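Local atomic coordinates of pyrrolidone-carboxylate peptidase (Pyrococcus furiosus, PDB entry 1X10), a protein that releases N-terminal pyroglutamyl (5-oxoproline) groups from polypeptides, acting as a thiol peptidase of the C15 family in a homotetramer. Residues Asp27-Lys30 and Gln35-Gly38; Val43-Ala48 and Lys96-Glu101; Lys47-Leu52 and Ser142-Tyr147; Pro61-His66 and Glu201-Glu206. The protein carries 3 engineered substitutions. All coordinates share one frame; numbering follows the deposited sequence.

Contact 1 (Asp27-Lys30 and Gln35-Gly38)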
loop_
_atom_site.group_PDB
_atom_site.type_symbol
_atom_site.label_atom_id
_atom_site.label_comp_id
_atom_site.label_asym_id
_atom_site.label_seq_id
_atom_site.Cartn_x
_atom_site.Cartn_y
_atom_site.Cartn_z
ATOM N N ASP A 27 25.613 21.947 -6.329
ATOM C CA ASP A 27 26.857 22.533 -5.842
ATOM C C ASP A 27 27.366 23.650 -6.748
ATOM O O ASP A 27 27.457 23.476 -7.964
ATOM C CB ASP A 27 27.945 21.470 -5.729
ATOM C CG ASP A 27 29.189 21.983 -5.014
ATOM O OD1 ASP A 27 30.305 21.533 -5.356
ATOM O OD2 ASP A 27 29.055 22.823 -4.099
ATOM N N GLY A 28 27.692 24.792 -6.150
ATOM C CA GLY A 28 28.212 25.910 -6.916
ATOM C C GLY A 28 27.216 26.814 -7.616
ATOM O O GLY A 28 27.616 27.837 -8.171
ATOM N N ILE A 29 25.932 26.464 -7.611
ATOM C CA ILE A 29 24.959 27.320 -8.275
ATOM C C ILE A 29 24.640 28.505 -7.374
ATOM O O ILE A 29 24.993 28.512 -6.194
ATOM C CB ILE A 29 23.639 26.578 -8.595
ATOM C CG1 ILE A 29 22.815 26.383 -7.323
ATOM C CG2 ILE A 29 23.945 25.239 -9.249
ATOM C CD1 ILE A 29 21.413 25.877 -7.590
ATOM N N LYS A 30 23.980 29.507 -7.937
ATOM C CA LYS A 30 23.601 30.676 -7.167
ATOM C C LYS A 30 22.157 31.042 -7.443
ATOM O O LYS A 30 21.702 31.000 -8.583
ATOM C CB LYS A 30 24.509 31.863 -7.501
ATOM C CG LYS A 30 25.970 31.639 -7.153
ATOM C CD LYS A 30 26.849 32.830 -7.529
ATOM C CE LYS A 30 26.691 34.005 -6.574
ATOM N NZ LYS A 30 25.321 34.581 -6.586
ATOM N N GLN A 35 25.039 31.860 -2.323
ATOM C CA GLN A 35 25.905 30.804 -2.827
ATOM C C GLN A 35 25.454 29.458 -2.286
ATOM O O GLN A 35 25.221 29.306 -1.090
ATOM C CB GLN A 35 27.359 31.053 -2.418
ATOM C CG GLN A 35 28.327 30.053 -3.019
ATOM C CD GLN A 35 28.279 30.045 -4.538
ATOM O OE1 GLN A 35 28.608 31.042 -5.183
ATOM N NE2 GLN A 35 27.864 28.921 -5.116
ATOM N N VAL A 36 25.330 28.480 -3.176
ATOM C CA VAL A 36 24.908 27.146 -2.768
ATOM C C VAL A 36 26.076 26.166 -2.804
ATOM O O VAL A 36 26.841 26.125 -3.771
ATOM C CB VAL A 36 23.777 26.615 -3.680
ATOM C CG1 VAL A 36 23.344 25.224 -3.217
ATOM C CG2 VAL A 36 22.591 27.571 -3.650
ATOM N N PHE A 37 26.215 25.393 -1.734
ATOM C CA PHE A 37 27.265 24.388 -1.628
ATOM C C PHE A 37 26.575 23.030 -1.543
ATOM O O PHE A 37 25.638 22.852 -0.764
ATOM C CB PHE A 37 28.110 24.595 -0.362
ATOM C CG PHE A 37 28.805 25.927 -0.296
ATOM C CD1 PHE A 37 28.085 27.095 -0.051
ATOM C CD2 PHE A 37 30.181 26.016 -0.485
ATOM C CE1 PHE A 37 28.730 28.340 0.002
ATOM C CE2 PHE A 37 30.833 27.253 -0.435
ATOM C CZ PHE A 37 30.106 28.413 -0.191
ATOM N N GLY A 38 27.031 22.079 -2.351
ATOM C CA GLY A 38 26.439 20.754 -2.338
ATOM C C GLY A 38 27.468 19.727 -1.913
ATOM O O GLY A 38 28.555 19.651 -2.490
#
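G28 and I29 bond to V36 at the open end of a β-hairpin, just before its short strand 30-31 pairs with strand 34-41. Two backbone bonds tie them: G28 N gives to V36 O at 2.9 Å, and V36 N gives to I29 O at 3.0 Å. K30 and Q35 follow as an antiparallel non-hydrogen-bonded pair. G28 turns with a positive phi (83°), where any CB would press on the carbonyl O of D27.

Side chains add polar bonds at both ends. D27, the first residue past helix 18-26, takes G38 N on OD2 at 2.8 Å; the bond is almost straight (173°) but arrives from above the carboxylate plane. A bend at chi2 (58°) turns the amide of Q35 back along its own strand, and Q35 NE2 reaches V36 O at 3.3 Å, with V36 O lying in the amide plane; a weak second bond goes to G28 O. V36 O is thus gripped by G28 N and Q35 NE2 from opposite faces of its plane.

The apolar share is small. I29 lies alongside V36, CG1 to CB 3.8 Å, while V36 also packs on V5 of strand 2-8. On the face carrying K30 and Q35, Q35 OE1 rests against the lysine's aliphatic stem, 3.3 Å from K30 CG.

Contact 2 (Val43-Ala48 and Lys96-Glu101); sequences VVFGKA and KKIEDE
K96 reaches across to F45 and ends on its carbonyl: NZ gives a hydrogen bond to F45 O at 2.9 Å, arriving at a C=O...N angle of 124° and tilted from the carbonyl plane. The chain bends at chi3 and chi4 to bring the ammonium there, and K96 NZ also sits 3.5 Å from V44 CG1, the lysine passing roughly perpendicular to the valine. K96 O lies at the edge of the F45 ring, 4.0 Å from F45 CD1. I98 completes the first shell: it lies alongside F45 but points the other way, I98 CD1 3.8 Å from F45 CB.

One step out, D92 positions both partners: its OD1 forms a salt bridge with K96 NZ and accepts the amide of F45. The F45 side chain, about 9 Å from that of S142, is backed by I86 and by L141 of helix 141-156. G46, next in the chain, is the N-cap residue of helix 47-59. At the far end of 96-101, D100 forms salt bridges with R80 and K118 of the second subunit.

With an alanine at K96, F45 O would probably lose this donor and D92 a cationic partner. One ammonium group, shared by a carboxylate and a backbone carbonyl, thus ties the long loop after strand 76-83 electrostatically to the start of helix 47-59.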
loop_
_atom_site.group_PDB
_atom_site.type_symbol
_atom_site.label_atom_id
_atom_site.label_comp_id
_atom_site.label_asym_id
_atom_site.label_seq_id
_atom_site.Cartn_x
_atom_site.Cartn_y
_atom_site.Cartn_z
ATOM N N VAL A 43 26.616 6.990 4.234
ATOM C CA VAL A 43 25.507 6.410 4.983
ATOM C C VAL A 43 26.173 5.512 6.024
ATOM O O VAL A 43 26.089 4.282 5.973
ATOM C CB VAL A 43 24.574 5.587 4.064
ATOM C CG1 VAL A 43 23.419 5.003 4.873
ATOM C CG2 VAL A 43 24.013 6.488 2.959
ATOM N N VAL A 44 26.840 6.163 6.971
ATOM C CA VAL A 44 27.584 5.481 8.021
ATOM C C VAL A 44 27.506 6.277 9.317
ATOM O O VAL A 44 27.868 7.447 9.346
ATOM C CB VAL A 44 29.073 5.367 7.627
ATOM C CG1 VAL A 44 29.857 4.655 8.734
ATOM C CG2 VAL A 44 29.206 4.643 6.286
ATOM N N PHE A 45 27.034 5.648 10.388
ATOM C CA PHE A 45 26.950 6.344 11.663
ATOM C C PHE A 45 28.362 6.710 12.119
ATOM O O PHE A 45 29.306 5.957 11.893
ATOM C CB PHE A 45 26.281 5.463 12.720
ATOM C CG PHE A 45 24.829 5.186 12.452
ATOM C CD1 PHE A 45 24.412 3.938 11.998
ATOM C CD2 PHE A 45 23.874 6.175 12.666
ATOM C CE1 PHE A 45 23.059 3.677 11.766
ATOM C CE2 PHE A 45 22.522 5.928 12.439
ATOM C CZ PHE A 45 22.112 4.674 11.989
ATOM N N GLY A 46 28.494 7.863 12.769
ATOM C CA GLY A 46 29.797 8.308 13.230
ATOM C C GLY A 46 30.500 9.100 12.143
ATOM O O GLY A 46 30.658 10.316 12.250
ATOM N N LYS A 47 30.913 8.407 11.087
ATOM C CA LYS A 47 31.594 9.045 9.973
ATOM C C LYS A 47 30.741 10.175 9.395
ATOM O O LYS A 47 31.256 11.253 9.085
ATOM C CB LYS A 47 31.895 8.009 8.889
ATOM C CG LYS A 47 32.786 8.513 7.769
ATOM C CD LYS A 47 33.281 7.353 6.910
ATOM C CE LYS A 47 34.085 6.350 7.743
ATOM N NZ LYS A 47 34.601 5.202 6.937
ATOM N N ALA A 48 29.440 9.927 9.260
ATOM C CA ALA A 48 28.528 10.932 8.727
ATOM C C ALA A 48 28.539 12.169 9.620
ATOM O O ALA A 48 28.477 13.299 9.134
ATOM C CB ALA A 48 27.119 10.365 8.630
ATOM N N LYS A 96 27.126 -1.454 10.637
ATOM C CA LYS A 96 26.710 -1.075 11.981
ATOM C C LYS A 96 25.199 -0.886 12.083
ATOM O O LYS A 96 24.621 -0.029 11.414
ATOM C CB LYS A 96 27.429 0.209 12.424
ATOM C CG LYS A 96 28.933 0.038 12.622
ATOM C CD LYS A 96 29.561 1.207 13.380
ATOM C CE LYS A 96 30.101 2.298 12.457
ATOM N NZ LYS A 96 29.063 3.048 11.714
ATOM N N LYS A 97 24.567 -1.698 12.927
ATOM C CA LYS A 97 23.127 -1.630 13.139
ATOM C C LYS A 97 22.874 -1.221 14.588
ATOM O O LYS A 97 22.641 -2.064 15.454
ATOM C CB LYS A 97 22.495 -2.993 12.852
ATOM C CG LYS A 97 20.973 -2.993 12.817
ATOM C CD LYS A 97 20.449 -4.365 12.415
ATOM C CE LYS A 97 18.933 -4.377 12.285
ATOM N NZ LYS A 97 18.256 -4.058 13.575
ATOM N N ILE A 98 22.928 0.082 14.841
ATOM C CA ILE A 98 22.733 0.626 16.179
ATOM C C ILE A 98 21.263 0.635 16.587
ATOM O O ILE A 98 20.397 1.048 15.819
ATOM C CB ILE A 98 23.300 2.062 16.266
ATOM C CG1 ILE A 98 24.787 2.052 15.886
ATOM C CG2 ILE A 98 23.106 2.621 17.665
ATOM C CD1 ILE A 98 25.430 3.424 15.852
ATOM N N GLU A 99 20.993 0.188 17.809
ATOM C CA GLU A 99 19.626 0.130 18.314
ATOM C C GLU A 99 19.468 0.787 19.685
ATOM O O GLU A 99 20.341 0.679 20.543
ATOM C CB GLU A 99 19.165 -1.331 18.388
ATOM C CG GLU A 99 19.266 -2.073 17.060
ATOM C CD GLU A 99 18.967 -3.558 17.186
ATOM O OE1 GLU A 99 19.667 -4.242 17.965
ATOM O OE2 GLU A 99 18.038 -4.043 16.503
ATOM N N ASP A 100 18.343 1.471 19.872
ATOM C CA ASP A 100 18.021 2.146 21.128
ATOM C C ASP A 100 19.201 2.887 21.738
ATOM O O ASP A 100 19.707 2.527 22.800
ATOM C CB ASP A 100 17.471 1.131 22.129
ATOM C CG ASP A 100 16.281 0.376 21.582
ATOM O OD1 ASP A 100 15.287 1.032 21.212
ATOM O OD2 ASP A 100 16.339 -0.867 21.515
ATOM N N GLU A 101 19.619 3.949 21.068
ATOM C CA GLU A 101 20.747 4.731 21.524
ATOM C C GLU A 101 20.513 6.188 21.147
ATOM O O GLU A 101 20.048 6.484 20.050
ATOM C CB GLU A 101 22.002 4.196 20.844
ATOM C CG GLU A 101 23.306 4.636 21.434
ATOM C CD GLU A 101 24.444 3.789 20.916
ATOM O OE1 GLU A 101 24.448 2.573 21.211
ATOM O OE2 GLU A 101 25.321 4.331 20.206
#

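Contact 3 (Lys47-Leu52 and Ser142-Tyr147). Engineered in segment 142-147: S142 (natural residue Cys).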
loop_
_atom_site.group_PDB
_atom_site.type_symbol
_atom_site.label_atom_id
_atom_site.label_comp_id
_atom_site.label_asym_id
_atom_site.label_seq_id
_atom_site.Cartn_x
_atom_site.Cartn_y
_atom_site.Cartn_z
ATOM N N LYS A 47 30.913 8.407 11.087
ATOM C CA LYS A 47 31.594 9.045 9.973
ATOM C C LYS A 47 30.741 10.175 9.395
ATOM O O LYS A 47 31.256 11.253 9.085
ATOM C CB LYS A 47 31.895 8.009 8.889
ATOM C CG LYS A 47 32.786 8.513 7.769
ATOM C CD LYS A 47 33.281 7.353 6.910
ATOM C CE LYS A 47 34.085 6.350 7.743
ATOM N NZ LYS A 47 34.601 5.202 6.937
ATOM N N ALA A 48 29.440 9.927 9.260
ATOM C CA ALA A 48 28.528 10.932 8.727
ATOM C C ALA A 48 28.539 12.169 9.620
ATOM O O ALA A 48 28.477 13.299 9.134
ATOM C CB ALA A 48 27.119 10.365 8.630
ATOM N N LYS A 49 28.613 11.955 10.930
ATOM C CA LYS A 49 28.642 13.075 11.866
ATOM C C LYS A 49 29.922 13.886 11.674
ATOM O O LYS A 49 29.891 15.114 11.657
ATOM C CB LYS A 49 28.569 12.575 13.311
ATOM C CG LYS A 49 28.486 13.700 14.336
ATOM C CD LYS A 49 28.207 13.177 15.732
ATOM C CE LYS A 49 29.456 12.643 16.396
ATOM N NZ LYS A 49 30.392 13.753 16.740
ATOM N N GLU A 50 31.046 13.191 11.531
ATOM C CA GLU A 50 32.338 13.846 11.335
ATOM C C GLU A 50 32.291 14.749 10.113
ATOM O O GLU A 50 32.635 15.930 10.186
ATOM C CB GLU A 50 33.447 12.811 11.128
ATOM C CG GLU A 50 33.721 11.914 12.312
ATOM C CD GLU A 50 34.818 10.905 12.014
ATOM O OE1 GLU A 50 35.921 11.332 11.608
ATOM O OE2 GLU A 50 34.580 9.690 12.184
ATOM N N VAL A 51 31.880 14.174 8.988
ATOM C CA VAL A 51 31.791 14.914 7.737
ATOM C C VAL A 51 30.824 16.087 7.870
ATOM O O VAL A 51 31.134 17.201 7.448
ATOM C CB VAL A 51 31.324 13.995 6.581
ATOM C CG1 VAL A 51 31.225 14.788 5.289
ATOM C CG2 VAL A 51 32.300 12.839 6.418
ATOM N N LEU A 52 29.666 15.835 8.472
ATOM C CA LEU A 52 28.653 16.870 8.655
ATOM C C LEU A 52 29.229 18.043 9.453
ATOM O O LEU A 52 29.142 19.194 9.035
ATOM C CB LEU A 52 27.445 16.305 9.407
ATOM C CG LEU A 52 26.063 16.953 9.255
ATOM C CD1 LEU A 52 25.304 16.804 10.567
ATOM C CD2 LEU A 52 26.170 18.407 8.882
ATOM N N SER A 142 19.133 9.482 7.857
ATOM C CA SER A 142 18.501 10.755 7.520
ATOM C C SER A 142 18.172 11.518 8.799
ATOM O O SER A 142 18.509 12.694 8.925
ATOM C CB SER A 142 17.227 10.526 6.707
ATOM O OG SER A 142 17.547 10.009 5.425
ATOM N N ASN A 143 17.523 10.845 9.747
ATOM C CA ASN A 143 17.157 11.466 11.018
ATOM C C ASN A 143 18.406 11.867 11.802
ATOM O O ASN A 143 18.436 12.902 12.468
ATOM C CB ASN A 143 16.323 10.494 11.855
ATOM C CG ASN A 143 16.002 11.037 13.224
ATOM O OD1 ASN A 143 15.150 11.913 13.376
ATOM N ND2 ASN A 143 16.696 10.523 14.240
ATOM N N TYR A 144 19.427 11.024 11.715
ATOM C CA TYR A 144 20.706 11.228 12.390
ATOM C C TYR A 144 21.297 12.581 11.976
ATOM O O TYR A 144 21.622 13.415 12.825
ATOM C CB TYR A 144 21.643 10.080 12.002
ATOM C CG TYR A 144 23.035 10.087 12.597
ATOM C CD1 TYR A 144 23.254 9.775 13.941
ATOM C CD2 TYR A 144 24.148 10.313 11.786
ATOM C CE1 TYR A 144 24.557 9.674 14.457
ATOM C CE2 TYR A 144 25.442 10.216 12.287
ATOM C CZ TYR A 144 25.640 9.892 13.618
ATOM O OH TYR A 144 26.925 9.757 14.082
ATOM N N VAL A 145 21.420 12.808 10.673
ATOM C CA VAL A 145 21.968 14.070 10.188
ATOM C C VAL A 145 21.012 15.235 10.455
ATOM O O VAL A 145 21.447 16.335 10.798
ATOM C CB VAL A 145 22.288 14.002 8.678
ATOM C CG1 VAL A 145 23.417 13.011 8.433
ATOM C CG2 VAL A 145 21.055 13.596 7.902
ATOM N N MET A 146 19.712 14.996 10.307
ATOM C CA MET A 146 18.738 16.053 10.561
ATOM C C MET A 146 18.862 16.558 11.998
ATOM O O MET A 146 18.859 17.767 12.245
ATOM C CB MET A 146 17.313 15.542 10.321
ATOM C CG MET A 146 16.244 16.625 10.482
ATOM S SD MET A 146 14.559 15.974 10.382
ATOM C CE MET A 146 13.618 17.498 10.665
ATOM N N TYR A 147 18.978 15.628 12.944
ATOM C CA TYR A 147 19.092 15.983 14.352
ATOM C C TYR A 147 20.392 16.729 14.653
ATOM O O TYR A 147 20.382 17.763 15.323
ATOM C CB TYR A 147 19.004 14.726 15.233
ATOM C CG TYR A 147 19.000 15.044 16.713
ATOM C CD1 TYR A 147 17.808 15.320 17.386
ATOM C CD2 TYR A 147 20.199 15.163 17.421
ATOM C CE1 TYR A 147 17.805 15.711 18.716
ATOM C CE2 TYR A 147 20.208 15.563 18.757
ATOM C CZ TYR A 147 19.009 15.838 19.398
ATOM O OH TYR A 147 19.016 16.273 20.705
#
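The Y144 ring slots between two helices of the α/β fold, its edge meeting A48 and K49 of helix 47-59. At that edge, near the ring plane, Y144 CE2 lies 4.0 Å from A48 CB and 3.9 Å from K49 N. One face takes the F45 ring, which comes down edge-on, CD2 foremost, in a T-shaped (edge-to-face) stack. The ring gets there because Y144 CG stands anti to the backbone N (chi1 -180°), which carries it across to the neighbouring helix. Y144 OH lies 3.4 Å from K49 CB, the lysine side chain running crosswise to the tyrosine. The polar partner of Y144 OH is G46 N, at the N-terminus of helix 47-59.

A leucine in place of Y144 would probably leave the G46 amide without this acceptor and strip the F45 edge of the aromatic face it packs against.

The axes of segments 47-52 and 142-147 run 35° apart, in roughly the same direction, and come within 10.2 Å of each other. No hydrogen bond joins these two segments, so the contact is made by packing. Helix 141-156 also carries the active-site position S142, an engineered serine where the natural enzyme has cysteine, and S142 OG is hydrogen-bonded to H166 NE2. V145 leans on F164 of strand 161-167. One turn beyond A48, L52 points to the neighbouring helix and sets its CD1 3.9 Å from V145 O.

Contact 4 (Pro61-His66 and Glu201-Glu206)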
loop_
_atom_site.group_PDB
_atom_site.type_symbol
_atom_site.label_atom_id
_atom_site.label_comp_id
_atom_site.label_asym_id
_atom_site.label_seq_id
_atom_site.Cartn_x
_atom_site.Cartn_y
_atom_site.Cartn_z
ATOM N N PRO A 61 27.038 27.673 6.849
ATOM C CA PRO A 61 25.849 28.053 6.077
ATOM C C PRO A 61 24.792 28.758 6.913
ATOM O O PRO A 61 24.691 28.539 8.121
ATOM C CB PRO A 61 25.317 26.714 5.555
ATOM C CG PRO A 61 26.420 25.725 5.828
ATOM C CD PRO A 61 27.062 26.220 7.069
ATOM N N ASP A 62 24.008 29.604 6.258
ATOM C CA ASP A 62 22.919 30.318 6.913
ATOM C C ASP A 62 21.719 29.383 6.887
ATOM O O ASP A 62 20.860 29.409 7.771
ATOM C CB ASP A 62 22.582 31.591 6.139
ATOM C CG ASP A 62 23.691 32.608 6.195
ATOM O OD1 ASP A 62 23.855 33.244 7.260
ATOM O OD2 ASP A 62 24.405 32.755 5.179
ATOM N N ILE A 63 21.676 28.556 5.846
ATOM C CA ILE A 63 20.599 27.593 5.640
ATOM C C ILE A 63 21.168 26.225 5.284
ATOM O O ILE A 63 22.067 26.115 4.447
ATOM C CB ILE A 63 19.679 28.030 4.475
ATOM C CG1 ILE A 63 19.048 29.391 4.788
ATOM C CG2 ILE A 63 18.610 26.960 4.223
ATOM C CD1 ILE A 63 18.276 29.993 3.621
ATOM N N ALA A 64 20.636 25.185 5.919
ATOM C CA ALA A 64 21.078 23.826 5.653
ATOM C C ALA A 64 19.868 22.980 5.293
ATOM O O ALA A 64 18.910 22.875 6.070
ATOM C CB ALA A 64 21.777 23.236 6.877
ATOM N N ILE A 65 19.905 22.396 4.103
ATOM C CA ILE A 65 18.826 21.535 3.649
ATOM C C ILE A 65 19.442 20.185 3.319
ATOM O O ILE A 65 20.179 20.044 2.343
ATOM C CB ILE A 65 18.120 22.116 2.417
ATOM C CG1 ILE A 65 17.421 23.425 2.804
ATOM C CG2 ILE A 65 17.094 21.109 1.883
ATOM C CD1 ILE A 65 16.740 24.137 1.650
ATOM N N HIS A 66 19.149 19.205 4.168
ATOM C CA HIS A 66 19.669 17.856 4.026
ATOM C C HIS A 66 18.633 17.019 3.287
ATOM O O HIS A 66 17.456 17.007 3.649
ATOM C CB HIS A 66 19.971 17.294 5.417
ATOM C CG HIS A 66 20.885 18.173 6.221
ATOM N ND1 HIS A 66 22.218 18.336 5.913
ATOM C CD2 HIS A 66 20.639 18.999 7.267
ATOM C CE1 HIS A 66 22.753 19.225 6.732
ATOM N NE2 HIS A 66 21.817 19.644 7.562
ATOM N N GLU A 201 14.937 28.279 -2.426
ATOM C CA GLU A 201 14.414 29.594 -2.776
ATOM C C GLU A 201 13.459 30.115 -1.707
ATOM O O GLU A 201 13.558 31.271 -1.280
ATOM C CB GLU A 201 13.688 29.525 -4.123
ATOM C CG GLU A 201 14.586 29.117 -5.277
ATOM C CD GLU A 201 13.820 28.823 -6.557
ATOM O OE1 GLU A 201 14.477 28.486 -7.562
ATOM O OE2 GLU A 201 12.570 28.920 -6.564
ATOM N N VAL A 202 12.543 29.257 -1.268
ATOM C CA VAL A 202 11.576 29.644 -0.247
ATOM C C VAL A 202 12.271 29.934 1.089
ATOM O O VAL A 202 11.904 30.879 1.791
ATOM C CB VAL A 202 10.508 28.546 -0.055
ATOM C CG1 VAL A 202 9.550 28.934 1.068
ATOM C CG2 VAL A 202 9.745 28.336 -1.366
ATOM N N ALA A 203 13.272 29.130 1.435
ATOM C CA ALA A 203 14.003 29.340 2.679
ATOM C C ALA A 203 14.709 30.694 2.616
ATOM O O ALA A 203 14.614 31.503 3.544
ATOM C CB ALA A 203 15.022 28.222 2.895
ATOM N N LEU A 204 15.411 30.942 1.514
ATOM C CA LEU A 204 16.130 32.197 1.333
ATOM C C LEU A 204 15.205 33.404 1.445
ATOM O O LEU A 204 15.518 34.376 2.132
ATOM C CB LEU A 204 16.832 32.216 -0.028
ATOM C CG LEU A 204 18.081 31.342 -0.166
ATOM C CD1 LEU A 204 18.481 31.253 -1.628
ATOM C CD2 LEU A 204 19.211 31.928 0.673
ATOM N N GLU A 205 14.064 33.341 0.769
ATOM C CA GLU A 205 13.102 34.435 0.806
ATOM C C GLU A 205 12.596 34.663 2.226
ATOM O O GLU A 205 12.242 35.782 2.602
ATOM C CB GLU A 205 11.924 34.129 -0.116
ATOM C CG GLU A 205 12.285 34.128 -1.591
ATOM C CD GLU A 205 11.142 33.652 -2.470
ATOM O OE1 GLU A 205 10.018 34.179 -2.323
ATOM O OE2 GLU A 205 11.367 32.753 -3.311
ATOM N N GLU A 206 12.569 33.592 3.009
ATOM C CA GLU A 206 12.106 33.665 4.384
ATOM C C GLU A 206 13.085 34.471 5.233
ATOM O O GLU A 206 12.674 35.226 6.112
ATOM C CB GLU A 206 11.947 32.255 4.956
ATOM C CG GLU A 206 11.104 32.185 6.218
ATOM C CD GLU A 206 9.659 32.599 5.986
ATOM O OE1 GLU A 206 8.875 32.583 6.959
ATOM O OE2 GLU A 206 9.303 32.940 4.835
#
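I63 points toward the C-terminal helix 189-206 and meets A203 and L204, where that helix lies against one face of the central sheet of this α/β/α sandwich. The isoleucine does most of the work from the strand side. Its CG1 is anti to the carbonyl carbon (chi1 -60°) and the chain then extends, so that CD1 is driven forward onto the helix surface. I63 CD1 settles between the two helix residues, 3.8 Å from A203 CB and 3.6 Å from L204 CD2, and comes within 3.7 Å of L204 N as well. It therefore touches helix backbone as well as side chains, a closeness that the small alanine facing the strand probably permits.

L204 approaches differently. Its CB bond runs along the interface instead of into it, and the leucine lies slantwise to I63, swinging CD2 back to meet the isoleucine tip. No hydrogen bond crosses between the segments; the contact is van der Waals packing. V3 of the adjoining strand 2-8 touches both I63 and L204, extending the apolar patch sideways along the sheet.

The opposite face of the strand belongs to another layer, where H66 holds T6 OG1 with ND1 and S149 OG of helix 141-156 with NE2. Back at the centre, the second branch of the isoleucine also leans on the alanine, I63 CG2 lying 4.0 Å from A203 CB.

Overall arrangement
Contacts 2 and 3 form one unit: their centres are 9 Å apart, they share K47 and A48, and the probable hydrogen bond from G46 N to Y144 OH (2.8 Å) joins them directly. Contact 3 contains the engineered active-site residue S142, and its V145 side chain is about 8 Å from that of H166; contact 2 lies farther out, F45 being about 12 Å from H166 between side chains. Contact 4 meets contact 3 where L52 CD2 packs on H66 CE1 at 4.1 Å. Contact 1 belongs to the same sheet as contact 4, centres 12 Å apart without touching, and both lie away from the catalytic residues.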